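Local coordinates for alpha-L-rhamnosidase (Streptomyces avermitilis, PDB 3W5M), which removes terminal alpha-L-rhamnose residues from rhamnosides, including the citrus flavonoids naringin, rutin and hesperidin and the arabinogalactan-protein gum arabic, at residues S510-S516 with G557-P563; T521-H527 with A547-L553; L27-M31 with W88-V92. One frame throughout, in Å; residues are numbered along the deposited sequence.

How the contacts relate
Beta strands are paired within one sheet in contacts 1 and 2, and packed face against face in contact 3. Along the chain, contact 3 comes first, in the N-terminal immunoglobulin-like domain. Contacts 1 and 2 follow later, in the concanavalin-like domain, where 521-527 and 547-553 lie in sequence between the two halves of contact 1. Their centres are about 10 Å apart; their strands count as one mixed sheet, whose parts holding the two contacts pack on each other, Tyr561 laying its ring on that of Tyr551. Contact 3 is remote, its centre about 46 Å from that of contact 1 and about 51 Å from that of contact 2, and belongs to the core of a separate domain.

Contact 1. Residues S510-S516 with G557-P563; sequences SVRLRVS and GEETYEP
The guanidinium of Arg514 has Glu558 OE2 over one face and Thr560 OG1 on the opposite side, close to NE but badly angled for a hydrogen bond, while the backbone oxygens Glu558 O and Glu559 O lie at its edge. The carboxylate interaction is one of charge alone, with Arg514 NH2 3.2 Å from Glu558 OE2 and no N-H aimed at the oxygen. The directed bond runs from Arg514 NH2 to Glu558 O, long at 3.3 Å but straight at 177°. Successive bends at chi2 and chi3 fold the arginine back over the neighbouring strand. Arg512 is held differently: Glu562 OE2 comes to its edge, 3.0 Å from Arg512 NH1, and the carboxylate plane is turned 72° from the guanidinium. The two chains run side by side, and Arg512 NH2 makes a second salt bridge with Glu485.

Strand 559-561, outermost in its sheet of the concanavalin-like domain, runs antiparallel to 510-515 and joins it through the hydrogen-bonded pairs Leu513-Tyr561 and Val515-Glu559, with Leu513 N 2.9 Å from Tyr561 O. Those four side chains share the buried face, where Tyr561 OH bonds Glu437 and the Glu559 carboxylate takes Tyr551 OH and the backbone N-H of Lys554. The two faces differ in chemistry: arginine-glutamate pairs knit the more exposed one, whereas the buried one mixes apolar packing with a carboxylate whose charge is probably offset by these donors.

Contact 2. Residues T521-H527 with A547-L553; sequences TTVRLRH and ATDTYTL
His527 reaches Ala547 because its CG stands anti to the carbonyl carbon (chi1 -59°), which swings the ring back beside its own backbone N and over the partner strand. The ring is then turned so that ND1 points at Ala547 O, 2.9 Å away and near the ring plane, although the donor sits above the carbonyl plane. A weak, longer bond from His527 N goes to the same oxygen. The side chain of Ala547 is about 9 Å from that of Arg634, which binds rhamnose. At the far corner of the ring, a water links His527 NE2, weakly, to Asp549 OD2; the water lies 2.6 Å from that OD2. The imidazole and carboxylate planes are 57° apart. Asp549 has further partners in His568, which bonds OD2, and the backbone N-H of Glu437, which bonds OD1, so this buried carboxylate is gripped on both oxygens.

At the opposite end the threonines meet. Thr522 and Thr552 share a hydrogen bond between their OG1 atoms, 3.0 Å apart, in which either hydroxyl could donate. With its methyl anti to the backbone N, Thr522 also brings CG2 to within 3.3 Å of Thr550 CG2, a close methyl-methyl approach. Here too Val523 CG2 rests 4.0 Å from Leu553 CD1. Between the ends, Val523 pairs with Tyr551 and Leu525 with Asp549 through reciprocal backbone bonds.

Within the concanavalin-like domain this antiparallel pair is flanked by 572-576 beside strand 522-528, and by 436-440, which runs parallel to strand 548-552. Val523 and Leu525 pack on Val575; Leu525 and His527 also meet Val511 of strand 510-515, and Leu553 meets Val515 of the same strand.

Contact 3. Residues L27-M31 with W88-V92; sequences LSWPM and WSVRV
Leu27 lays its CD2 methyl over the six-membered ring of Trp88, 3.9 Å from the ring centroid and only 8° off the normal, a CH-pi contact on the face. The two side chains run antiparallel alongside one another, and Leu27 CD1 extends the cover to Trp88 CE3. The far rim of the same indole is met by the first segment as well: Ser28 O lies near the ring plane, 3.8 Å from Trp88 CH2, and Trp29 CE3 approaches Trp88 CZ3 at 4.1 Å.

Trp29 is in turn the platform for Val90. The Val90 CG2 methyl stands 3.8 Å from the centroid of the Trp29 six-membered ring, again directly over the face, and Val90 CG1 packs on Trp29 CB. With CG between the backbone N and the carbonyl carbon (chi1 47°), the indole crosses Val90 at about a right angle and carries its pyrrole side on to Val92, whose CG1 is 3.6 Å from Trp29 NE1. Beyond it, Met31 SD touches Val92 CG2 at 3.8 Å. The indole nitrogen is hydrogen-bonded to Gln40.

With Trp29 cut back to an alanine, the methyls of Val90 and Val92 and the rim of Trp88 would probably lose their cover, and Gln40 OE1 its indole donor.

Alternate residues of each segment thus face one another across a buried apolar layer, strand 26-32 belonging to one sheet and strand 85-94 to the other. Two antiparallel sheets closed on such a core form the beta-sandwich of immunoglobulin-like domains, consistent with a fibronectin type 3 fold.

Contact 1. Residues S510-S516 with G557-P563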
loop_
_atom_site.group_PDB
_atom_site.type_symbol
_atom_site.label_atom_id
_atom_site.label_comp_id
_atom_site.label_asym_id
_atom_site.label_seq_id
_atom_site.Cartn_x
_atom_site.Cartn_y
_atom_site.Cartn_z
ATOM N N SER A 510 4.201 12.309 -1.037
ATOM C CA SER A 510 3.845 13.629 -0.513
ATOM C C SER A 510 4.852 14.629 -1.101
ATOM O O SER A 510 5.796 14.231 -1.755
ATOM C CB SER A 510 3.867 13.644 1.040
ATOM O OG SER A 510 5.130 13.251 1.546
ATOM N N VAL A 511 4.666 15.916 -0.861
ATOM C CA VAL A 511 5.492 16.892 -1.547
ATOM C C VAL A 511 6.612 17.438 -0.659
ATOM O O VAL A 511 6.613 17.245 0.543
ATOM C CB VAL A 511 4.633 18.036 -2.142
ATOM C CG1 VAL A 511 3.419 17.462 -2.835
ATOM C CG2 VAL A 511 4.244 19.057 -1.085
ATOM N N ARG A 512 7.584 18.073 -1.276
ATOM C CA ARG A 512 8.453 19.018 -0.579
ATOM C C ARG A 512 7.980 20.396 -0.988
ATOM O O ARG A 512 7.862 20.685 -2.201
ATOM C CB ARG A 512 9.901 18.825 -1.024
ATOM C CG ARG A 512 10.824 19.926 -0.488
ATOM C CD ARG A 512 12.296 19.560 -0.594
ATOM N NE ARG A 512 12.707 19.381 -1.982
ATOM C CZ ARG A 512 12.933 18.196 -2.541
ATOM N NH1 ARG A 512 12.800 17.079 -1.833
ATOM N NH2 ARG A 512 13.290 18.138 -3.813
ATOM N N LEU A 513 7.717 21.233 0.015
ATOM C CA LEU A 513 7.308 22.620 -0.176
ATOM C C LEU A 513 8.504 23.488 0.178
ATOM O O LEU A 513 9.110 23.282 1.253
ATOM C CB LEU A 513 6.153 22.931 0.761
ATOM C CG LEU A 513 5.648 24.362 0.864
ATOM C CD1 LEU A 513 5.016 24.832 -0.460
ATOM C CD2 LEU A 513 4.693 24.510 2.038
ATOM N N ARG A 514 8.869 24.408 -0.734
ATOM C CA ARG A 514 9.826 25.478 -0.418
ATOM C C ARG A 514 9.059 26.794 -0.396
ATOM O O ARG A 514 8.279 27.087 -1.307
ATOM C CB ARG A 514 10.976 25.593 -1.429
ATOM C CG ARG A 514 11.755 24.327 -1.753
ATOM C CD ARG A 514 12.455 23.699 -0.549
ATOM N NE ARG A 514 13.421 24.594 0.101
ATOM C CZ ARG A 514 14.683 24.762 -0.282
ATOM N NH1 ARG A 514 15.158 24.105 -1.332
ATOM N NH2 ARG A 514 15.468 25.598 0.395
ATOM N N VAL A 515 9.237 27.566 0.665
ATOM C CA VAL A 515 8.482 28.805 0.834
ATOM C C VAL A 515 9.263 29.790 1.711
ATOM O O VAL A 515 9.923 29.402 2.672
ATOM C CB VAL A 515 7.068 28.534 1.411
ATOM C CG1 VAL A 515 7.147 27.827 2.774
ATOM C CG2 VAL A 515 6.238 29.807 1.500
ATOM N N SER A 516 9.205 31.070 1.350
ATOM C CA SER A 516 9.801 32.127 2.173
ATOM C C SER A 516 8.709 33.091 2.515
ATOM O O SER A 516 7.901 33.448 1.659
ATOM C CB SER A 516 10.888 32.892 1.428
ATOM O OG SER A 516 11.850 32.019 0.880
ATOM N N GLY A 557 14.149 32.392 6.223
ATOM C CA GLY A 557 14.773 32.133 4.918
ATOM C C GLY A 557 13.928 31.254 4.011
ATOM O O GLY A 557 12.728 31.351 4.043
ATOM N N GLU A 558 14.560 30.420 3.186
ATOM C CA GLU A 558 13.813 29.551 2.271
ATOM C C GLU A 558 13.463 28.241 2.992
ATOM O O GLU A 558 14.205 27.243 2.901
ATOM C CB GLU A 558 14.592 29.283 0.979
ATOM C CG GLU A 558 13.762 28.682 -0.147
ATOM C CD GLU A 558 14.529 28.571 -1.455
ATOM O OE1 GLU A 558 15.163 29.564 -1.888
ATOM O OE2 GLU A 558 14.490 27.480 -2.066
ATOM N N GLU A 559 12.324 28.254 3.687
ATOM C CA GLU A 559 11.876 27.113 4.491
ATOM C C GLU A 559 11.586 25.872 3.654
ATOM O O GLU A 559 11.235 25.986 2.487
ATOM C CB GLU A 559 10.677 27.509 5.333
ATOM C CG GLU A 559 11.062 28.564 6.362
ATOM C CD GLU A 559 9.905 29.054 7.212
ATOM O OE1 GLU A 559 9.085 28.223 7.685
ATOM O OE2 GLU A 559 9.809 30.278 7.432
ATOM N N THR A 560 11.778 24.690 4.245
ATOM C CA THR A 560 11.547 23.429 3.526
ATOM C C THR A 560 10.606 22.627 4.375
ATOM O O THR A 560 10.919 22.409 5.538
ATOM C CB THR A 560 12.835 22.605 3.354
ATOM O OG1 THR A 560 13.770 23.337 2.555
ATOM C CG2 THR A 560 12.541 21.253 2.678
ATOM N N TYR A 561 9.463 22.212 3.819
ATOM C CA TYR A 561 8.540 21.353 4.575
ATOM C C TYR A 561 8.355 20.035 3.825
ATOM O O TYR A 561 8.019 20.040 2.627
ATOM C CB TYR A 561 7.190 22.044 4.806
ATOM C CG TYR A 561 6.159 21.088 5.392
ATOM C CD1 TYR A 561 6.391 20.429 6.619
ATOM C CD2 TYR A 561 4.982 20.817 4.705
ATOM C CE1 TYR A 561 5.459 19.526 7.127
ATOM C CE2 TYR A 561 4.040 19.919 5.210
ATOM C CZ TYR A 561 4.286 19.288 6.417
ATOM O OH TYR A 561 3.328 18.395 6.915
ATOM N N GLU A 562 8.571 18.916 4.527
ATOM C CA GLU A 562 8.377 17.597 3.927
ATOM C C GLU A 562 7.558 16.766 4.904
ATOM O O GLU A 562 8.073 16.402 5.950
ATOM C CB GLU A 562 9.729 16.933 3.680
ATOM C CG GLU A 562 10.422 17.462 2.418
ATOM C CD GLU A 562 11.857 17.006 2.286
ATOM O OE1 GLU A 562 12.557 16.898 3.315
ATOM O OE2 GLU A 562 12.301 16.760 1.151
ATOM N N PRO A 563 6.301 16.461 4.579
ATOM C CA PRO A 563 5.518 15.630 5.529
ATOM C C PRO A 563 6.187 14.285 5.838
ATOM O O PRO A 563 6.965 13.762 5.014
ATOM C CB PRO A 563 4.190 15.416 4.792
ATOM C CG PRO A 563 4.100 16.583 3.843
ATOM C CD PRO A 563 5.509 16.829 3.387
HETATM O O HOH W 1 4.966 11.706 3.731
#

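Contact 2. Residues T521-H527 with A547-L553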
loop_
_atom_site.group_PDB
_atom_site.type_symbol
_atom_site.label_atom_id
_atom_site.label_comp_id
_atom_site.label_asym_id
_atom_site.label_seq_id
_atom_site.Cartn_x
_atom_site.Cartn_y
_atom_site.Cartn_z
ATOM N N THR A 521 2.630 32.702 8.779
ATOM C CA THR A 521 1.894 32.507 7.506
ATOM C C THR A 521 1.536 31.020 7.404
ATOM O O THR A 521 2.397 30.188 7.589
ATOM C CB THR A 521 2.740 32.926 6.292
ATOM O OG1 THR A 521 3.271 34.248 6.513
ATOM C CG2 THR A 521 1.903 32.924 5.017
ATOM N N THR A 522 0.276 30.716 7.136
ATOM C CA THR A 522 -0.156 29.313 6.904
ATOM C C THR A 522 -0.438 28.924 5.444
ATOM O O THR A 522 -1.336 29.472 4.809
ATOM C CB THR A 522 -1.358 28.984 7.794
ATOM O OG1 THR A 522 -0.972 29.199 9.158
ATOM C CG2 THR A 522 -1.821 27.504 7.614
ATOM N N VAL A 523 0.320 27.943 4.939
ATOM C CA VAL A 523 0.125 27.440 3.574
ATOM C C VAL A 523 -0.622 26.123 3.669
ATOM O O VAL A 523 -0.264 25.276 4.469
ATOM C CB VAL A 523 1.450 27.202 2.845
ATOM C CG1 VAL A 523 1.200 26.774 1.399
ATOM C CG2 VAL A 523 2.282 28.471 2.866
ATOM N N ARG A 524 -1.637 25.989 2.837
ATOM C CA ARG A 524 -2.414 24.761 2.753
ATOM C C ARG A 524 -2.188 24.080 1.406
ATOM O O ARG A 524 -2.143 24.728 0.366
ATOM C CB ARG A 524 -3.891 25.050 2.970
ATOM C CG ARG A 524 -4.240 25.194 4.430
ATOM C CD ARG A 524 -5.671 25.643 4.643
ATOM N NE ARG A 524 -5.751 26.319 5.933
ATOM C CZ ARG A 524 -5.344 27.569 6.134
ATOM N NH1 ARG A 524 -4.852 28.278 5.121
ATOM N NH2 ARG A 524 -5.442 28.111 7.338
ATOM N N LEU A 525 -2.030 22.754 1.432
ATOM C CA LEU A 525 -1.765 21.977 0.220
ATOM C C LEU A 525 -2.816 20.911 0.152
ATOM O O LEU A 525 -2.808 20.007 0.976
ATOM C CB LEU A 525 -0.404 21.271 0.288
ATOM C CG LEU A 525 0.796 22.157 0.655
ATOM C CD1 LEU A 525 2.055 21.320 0.838
ATOM C CD2 LEU A 525 0.991 23.231 -0.409
ATOM N N ARG A 526 -3.684 21.001 -0.838
ATOM C CA ARG A 526 -4.655 19.939 -1.115
ATOM C C ARG A 526 -4.187 19.127 -2.322
ATOM O O ARG A 526 -3.479 19.628 -3.195
ATOM C CB ARG A 526 -6.057 20.496 -1.326
ATOM C CG ARG A 526 -6.673 21.093 -0.061
ATOM C CD ARG A 526 -8.187 21.210 -0.125
ATOM N NE ARG A 526 -8.636 21.995 -1.277
ATOM C CZ ARG A 526 -9.708 21.714 -2.017
ATOM N NH1 ARG A 526 -10.475 20.667 -1.725
ATOM N NH2 ARG A 526 -10.006 22.483 -3.058
ATOM N N HIS A 527 -4.568 17.849 -2.362
ATOM C CA HIS A 527 -4.033 16.942 -3.341
ATOM C C HIS A 527 -5.176 16.275 -4.086
ATOM O O HIS A 527 -6.148 15.838 -3.467
ATOM C CB HIS A 527 -3.142 15.877 -2.665
ATOM C CG HIS A 527 -1.983 16.452 -1.915
ATOM N ND1 HIS A 527 -2.116 17.003 -0.661
ATOM C CD2 HIS A 527 -0.667 16.522 -2.219
ATOM C CE1 HIS A 527 -0.939 17.433 -0.241
ATOM N NE2 HIS A 527 -0.044 17.161 -1.171
ATOM N N ALA A 547 -6.838 14.688 2.641
ATOM C CA ALA A 547 -5.550 14.721 1.918
ATOM C C ALA A 547 -4.980 16.156 1.841
ATOM O O ALA A 547 -4.567 16.627 0.778
ATOM C CB ALA A 547 -5.641 14.060 0.524
ATOM N N THR A 548 -4.979 16.813 2.987
ATOM C CA THR A 548 -4.506 18.199 3.100
ATOM C C THR A 548 -3.373 18.323 4.089
ATOM O O THR A 548 -3.495 17.911 5.252
ATOM C CB THR A 548 -5.654 19.134 3.523
ATOM O OG1 THR A 548 -6.742 18.981 2.609
ATOM C CG2 THR A 548 -5.178 20.614 3.536
ATOM N N ASP A 549 -2.273 18.921 3.637
ATOM C CA ASP A 549 -1.140 19.205 4.534
ATOM C C ASP A 549 -1.054 20.711 4.736
ATOM O O ASP A 549 -1.246 21.485 3.782
ATOM C CB ASP A 549 0.158 18.627 3.950
ATOM C CG ASP A 549 0.043 17.119 3.633
ATOM O OD1 ASP A 549 -0.675 16.403 4.374
ATOM O OD2 ASP A 549 0.667 16.629 2.663
ATOM N N THR A 550 -0.777 21.121 5.974
ATOM C CA THR A 550 -0.846 22.517 6.360
ATOM C C THR A 550 0.500 22.834 6.982
ATOM O O THR A 550 1.002 22.061 7.807
ATOM C CB THR A 550 -1.988 22.727 7.381
ATOM O OG1 THR A 550 -3.226 22.223 6.846
ATOM C CG2 THR A 550 -2.164 24.205 7.756
ATOM N N TYR A 551 1.114 23.951 6.576
ATOM C CA TYR A 551 2.412 24.322 7.105
ATOM C C TYR A 551 2.396 25.781 7.534
ATOM O O TYR A 551 2.046 26.631 6.747
ATOM C CB TYR A 551 3.499 24.157 6.034
ATOM C CG TYR A 551 4.888 24.589 6.474
ATOM C CD1 TYR A 551 5.637 23.810 7.371
ATOM C CD2 TYR A 551 5.458 25.774 5.999
ATOM C CE1 TYR A 551 6.904 24.199 7.780
ATOM C CE2 TYR A 551 6.744 26.170 6.395
ATOM C CZ TYR A 551 7.465 25.380 7.279
ATOM O OH TYR A 551 8.722 25.753 7.702
ATOM N N THR A 552 2.797 26.048 8.776
ATOM C CA THR A 552 2.857 27.417 9.294
ATOM C C THR A 552 4.327 27.811 9.395
ATOM O O THR A 552 5.116 27.108 9.993
ATOM C CB THR A 552 2.158 27.534 10.661
ATOM O OG1 THR A 552 0.793 27.177 10.505
ATOM C CG2 THR A 552 2.209 28.982 11.184
ATOM N N LEU A 553 4.688 28.940 8.795
ATOM C CA LEU A 553 6.091 29.355 8.676
ATOM C C LEU A 553 6.708 29.852 9.979
ATOM O O LEU A 553 6.003 30.412 10.821
ATOM C CB LEU A 553 6.196 30.472 7.641
ATOM C CG LEU A 553 6.292 30.038 6.174
ATOM C CD1 LEU A 553 4.995 29.399 5.686
ATOM C CD2 LEU A 553 6.632 31.251 5.296
HETATM O O HOH W 2 2.104 16.487 0.442
#

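Contact 3. Residues L27-M31 with W88-V92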
loop_
_atom_site.group_PDB
_atom_site.type_symbol
_atom_site.label_atom_id
_atom_site.label_comp_id
_atom_site.label_asym_id
_atom_site.label_seq_id
_atom_site.Cartn_x
_atom_site.Cartn_y
_atom_site.Cartn_z
ATOM N N LEU A 27 19.454 -18.814 -0.801
ATOM C CA LEU A 27 20.575 -18.210 -1.518
ATOM C C LEU A 27 20.355 -18.375 -3.018
ATOM O O LEU A 27 19.831 -19.418 -3.468
ATOM C CB LEU A 27 21.858 -18.953 -1.100
ATOM C CG LEU A 27 22.172 -18.976 0.406
ATOM C CD1 LEU A 27 23.406 -19.840 0.646
ATOM C CD2 LEU A 27 22.408 -17.571 0.902
ATOM N N SER A 28 20.750 -17.370 -3.802
ATOM C CA SER A 28 20.607 -17.429 -5.257
ATOM C C SER A 28 21.879 -16.968 -5.950
ATOM O O SER A 28 22.544 -16.034 -5.468
ATOM C CB SER A 28 19.444 -16.551 -5.735
ATOM O OG SER A 28 18.173 -17.073 -5.302
ATOM N N TRP A 29 22.212 -17.598 -7.069
ATOM C CA TRP A 29 23.417 -17.221 -7.842
ATOM C C TRP A 29 23.171 -17.163 -9.355
ATOM O O TRP A 29 23.452 -18.116 -10.082
ATOM C CB TRP A 29 24.649 -18.076 -7.465
ATOM C CG TRP A 29 24.415 -19.577 -7.385
ATOM C CD1 TRP A 29 24.530 -20.485 -8.402
ATOM C CD2 TRP A 29 24.070 -20.331 -6.216
ATOM N NE1 TRP A 29 24.248 -21.753 -7.936
ATOM C CE2 TRP A 29 23.970 -21.686 -6.606
ATOM C CE3 TRP A 29 23.811 -19.986 -4.880
ATOM C CZ2 TRP A 29 23.642 -22.706 -5.712
ATOM C CZ3 TRP A 29 23.523 -21.008 -3.975
ATOM C CH2 TRP A 29 23.420 -22.351 -4.402
ATOM N N PRO A 30 22.645 -16.025 -9.834
ATOM C CA PRO A 30 22.589 -15.845 -11.284
ATOM C C PRO A 30 24.008 -16.038 -11.853
ATOM O O PRO A 30 25.007 -15.674 -11.197
ATOM C CB PRO A 30 22.136 -14.381 -11.446
ATOM C CG PRO A 30 21.585 -13.960 -10.112
ATOM C CD PRO A 30 22.285 -14.807 -9.088
ATOM N N MET A 31 24.112 -16.642 -13.026
ATOM C CA MET A 31 25.423 -16.837 -13.638
ATOM C C MET A 31 25.481 -16.163 -15.011
ATOM O O MET A 31 24.456 -15.944 -15.639
ATOM C CB MET A 31 25.738 -18.323 -13.753
ATOM C CG MET A 31 26.035 -19.019 -12.421
ATOM S SD MET A 31 25.678 -20.799 -12.553
ATOM C CE MET A 31 23.885 -20.800 -12.484
ATOM N N TRP A 88 29.436 -15.210 2.825
ATOM C CA TRP A 88 29.271 -16.370 1.997
ATOM C C TRP A 88 29.772 -16.184 0.586
ATOM O O TRP A 88 29.918 -15.082 0.086
ATOM C CB TRP A 88 27.821 -16.893 2.001
ATOM C CG TRP A 88 26.842 -16.053 1.204
ATOM C CD1 TRP A 88 26.374 -14.830 1.527
ATOM C CD2 TRP A 88 26.247 -16.408 -0.048
ATOM N NE1 TRP A 88 25.520 -14.375 0.536
ATOM C CE2 TRP A 88 25.410 -15.341 -0.428
ATOM C CE3 TRP A 88 26.325 -17.540 -0.874
ATOM C CZ2 TRP A 88 24.637 -15.368 -1.600
ATOM C CZ3 TRP A 88 25.575 -17.565 -2.063
ATOM C CH2 TRP A 88 24.733 -16.478 -2.407
ATOM N N SER A 89 29.997 -17.319 -0.042
ATOM C CA SER A 89 30.535 -17.391 -1.362
ATOM C C SER A 89 30.054 -18.701 -1.932
ATOM O O SER A 89 29.850 -19.663 -1.207
ATOM C CB SER A 89 32.063 -17.371 -1.292
ATOM O OG SER A 89 32.617 -17.113 -2.567
ATOM N N VAL A 90 29.863 -18.730 -3.238
ATOM C CA VAL A 90 29.478 -19.954 -3.932
ATOM C C VAL A 90 30.329 -20.097 -5.213
ATOM O O VAL A 90 30.832 -19.099 -5.770
ATOM C CB VAL A 90 27.956 -19.954 -4.274
ATOM C CG1 VAL A 90 27.580 -18.803 -5.211
ATOM C CG2 VAL A 90 27.506 -21.274 -4.856
ATOM N N ARG A 91 30.493 -21.334 -5.645
ATOM C CA ARG A 91 31.093 -21.649 -6.933
ATOM C C ARG A 91 30.304 -22.797 -7.495
ATOM O O ARG A 91 29.633 -23.522 -6.757
ATOM C CB ARG A 91 32.591 -22.002 -6.824
ATOM C CG ARG A 91 32.900 -23.248 -6.017
ATOM C CD ARG A 91 34.294 -23.740 -6.368
ATOM N NE ARG A 91 34.709 -24.833 -5.505
ATOM C CZ ARG A 91 35.955 -25.291 -5.441
ATOM N NH1 ARG A 91 36.895 -24.729 -6.193
ATOM N NH2 ARG A 91 36.249 -26.305 -4.626
ATOM N N VAL A 92 30.336 -22.934 -8.812
ATOM C CA VAL A 92 29.559 -23.964 -9.470
ATOM C C VAL A 92 30.425 -24.687 -10.487
ATOM O O VAL A 92 31.486 -24.182 -10.895
ATOM C CB VAL A 92 28.355 -23.348 -10.231
ATOM C CG1 VAL A 92 27.424 -22.592 -9.291
ATOM C CG2 VAL A 92 28.850 -22.426 -11.333
#